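Local coordinates for protein polyketide synthase (Lyngbya majuscula 19L, PDB 3QIT) that acts as the decarboxylating thioesterase of curacin A biosynthesis, probably hydrolysing the polyketide thioester before decarboxylation and sulfate elimination yield the terminal alkene, at residues L9-N14 and D60-G65. Residues are numbered along the deposited sequence; the frame is centred on the assembly and turned at random.
Sequences LEFGGN and DLFGHG
Asn-14 N donates to Phe-11 O over 2.9 Å, closing a type I' turn whose first and last residues both lay side chains against Phe-62. The turn ends the β-hairpin of strands 5-11 and 14-21 at the margin of the α/β-hydrolase sheet, while Phe-62 belongs to the loop that follows strand 55-59. A return bond from Phe-11 N to Asn-14 O (3.0 Å) completes the pair, and at the tip Glu-10 OE2 takes the N-H of Gly-13 from above the carboxylate plane. Positive phi at both Gly-12 and Gly-13 suits this tight reversal. No hydrogen bond passes between residues 9-14 and 60-65; what joins them is apolar. The Phe-62 ring enters with its far edge leading: CZ lies 3.8 Å from Phe-11 CD2, so the two rings meet edge against edge, their side chains crossing nearly at right angles. On the neighbouring corner, Phe-62 CE1 approaches Asn-14 CB obliquely at 3.5 Å. With CG opposite the carbonyl carbon (chi1 -76°), Phe-62 reaches out from its loop to the hairpin. Ile-16 of the same hairpin and Met-72 of the second subunit also pack against Phe-62. Cut back to an alanine, Phe-62 would probably leave a gap beside Phe-11 CD2 and Asn-14 CB, costing the turn its packing on the loop. Behind the ring, His-64 ND1 donates in its own ring plane to Phe-62 O (3.0 Å, N-H...O 160°), arriving 48° out of the carbonyl plane.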
loop_
_atom_site.group_PDB
_atom_site.type_symbol
_atom_site.label_atom_id
_atom_site.label_comp_id
_atom_site.label_asym_id
_atom_site.label_seq_id
_atom_site.Cartn_x
_atom_site.Cartn_y
_atom_site.Cartn_z
ATOM N N LEU B 9 17.982 9.989 -5.955
ATOM C CA LEU B 9 17.175 10.879 -5.117
ATOM C C LEU B 9 16.651 10.028 -3.953
ATOM O O LEU B 9 16.167 8.936 -4.171
ATOM C CB LEU B 9 16.014 11.462 -5.926
ATOM C CG LEU B 9 14.979 12.381 -5.280
ATOM C CD1 LEU B 9 15.679 13.636 -4.761
ATOM C CD2 LEU B 9 13.896 12.760 -6.269
ATOM N N GLU B 10 16.799 10.507 -2.723
ATOM C CA GLU B 10 16.307 9.741 -1.558
ATOM C C GLU B 10 14.826 10.043 -1.394
ATOM O O GLU B 10 14.402 11.183 -1.559
ATOM C CB GLU B 10 17.084 10.123 -0.286
ATOM C CG GLU B 10 16.731 9.297 1.002
ATOM C CD GLU B 10 15.449 9.735 1.728
ATOM O OE1 GLU B 10 14.954 10.858 1.516
ATOM O OE2 GLU B 10 14.922 8.938 2.541
ATOM N N PHE B 11 14.037 9.011 -1.084
ATOM C CA PHE B 11 12.599 9.179 -0.861
ATOM C C PHE B 11 12.143 8.035 0.007
ATOM O O PHE B 11 12.325 6.875 -0.355
ATOM C CB PHE B 11 11.822 9.159 -2.194
ATOM C CG PHE B 11 10.330 9.279 -2.021
ATOM C CD1 PHE B 11 9.791 10.396 -1.401
ATOM C CD2 PHE B 11 9.472 8.283 -2.481
ATOM C CE1 PHE B 11 8.397 10.525 -1.219
ATOM C CE2 PHE B 11 8.055 8.409 -2.309
ATOM C CZ PHE B 11 7.542 9.523 -1.685
ATOM N N GLY B 12 11.519 8.376 1.136
ATOM C CA GLY B 12 10.888 7.382 2.015
ATOM C C GLY B 12 11.852 6.331 2.550
ATOM O O GLY B 12 11.453 5.201 2.813
ATOM N N GLY B 13 13.129 6.685 2.679
ATOM C CA GLY B 13 14.126 5.738 3.155
ATOM C C GLY B 13 14.691 4.869 2.053
ATOM O O GLY B 13 15.429 3.928 2.319
ATOM N N ASN B 14 14.363 5.201 0.806
ATOM C CA ASN B 14 14.768 4.385 -0.333
ATOM C C ASN B 14 15.473 5.275 -1.344
ATOM O O ASN B 14 15.562 6.478 -1.141
ATOM C CB ASN B 14 13.537 3.766 -0.965
ATOM C CG ASN B 14 12.899 2.732 -0.076
ATOM O OD1 ASN B 14 13.443 1.661 0.098
ATOM N ND2 ASN B 14 11.729 3.045 0.473
ATOM N N ASP B 60 13.671 4.971 -12.661
ATOM C CA ASP B 60 13.370 3.561 -12.440
ATOM C C ASP B 60 12.283 3.519 -11.348
ATOM O O ASP B 60 12.460 4.069 -10.246
ATOM C CB ASP B 60 14.605 2.811 -11.909
ATOM C CG ASP B 60 15.706 2.592 -12.955
ATOM O OD1 ASP B 60 15.433 2.341 -14.145
ATOM O OD2 ASP B 60 16.892 2.650 -12.557
ATOM N N LEU B 61 11.177 2.839 -11.593
ATOM C CA LEU B 61 10.180 2.659 -10.539
ATOM C C LEU B 61 10.787 1.808 -9.425
ATOM O O LEU B 61 11.714 1.027 -9.699
ATOM C CB LEU B 61 8.912 2.025 -11.120
ATOM C CG LEU B 61 8.165 2.876 -12.151
ATOM C CD1 LEU B 61 6.994 2.070 -12.726
ATOM C CD2 LEU B 61 7.691 4.215 -11.522
ATOM N N PHE B 62 10.319 1.960 -8.181
ATOM C CA PHE B 62 10.885 1.140 -7.086
ATOM C C PHE B 62 10.801 -0.337 -7.441
ATOM O O PHE B 62 9.847 -0.779 -8.098
ATOM C CB PHE B 62 10.173 1.381 -5.751
ATOM C CG PHE B 62 10.554 2.691 -5.072
ATOM C CD1 PHE B 62 11.890 3.023 -4.843
ATOM C CD2 PHE B 62 9.564 3.555 -4.646
ATOM C CE1 PHE B 62 12.228 4.272 -4.203
ATOM C CE2 PHE B 62 9.880 4.765 -4.005
ATOM C CZ PHE B 62 11.214 5.122 -3.788
ATOM N N GLY B 63 11.836 -1.079 -7.061
ATOM C CA GLY B 63 11.951 -2.490 -7.420
ATOM C C GLY B 63 12.420 -2.789 -8.840
ATOM O O GLY B 63 12.588 -3.950 -9.193
ATOM N N HIS B 64 12.627 -1.751 -9.654
ATOM C CA HIS B 64 13.011 -1.915 -11.064
ATOM C C HIS B 64 14.365 -1.256 -11.274
ATOM O O HIS B 64 14.748 -0.353 -10.530
ATOM C CB HIS B 64 12.026 -1.174 -11.982
ATOM C CG HIS B 64 10.645 -1.768 -12.011
ATOM N ND1 HIS B 64 9.754 -1.668 -10.961
ATOM C CD2 HIS B 64 10.001 -2.442 -12.990
ATOM C CE1 HIS B 64 8.617 -2.261 -11.290
ATOM N NE2 HIS B 64 8.745 -2.754 -12.512
ATOM N N GLY B 65 15.094 -1.714 -12.282
ATOM C CA GLY B 65 16.333 -1.032 -12.712
ATOM C C GLY B 65 17.322 -0.921 -11.568
ATOM O O GLY B 65 17.605 -1.910 -10.898
#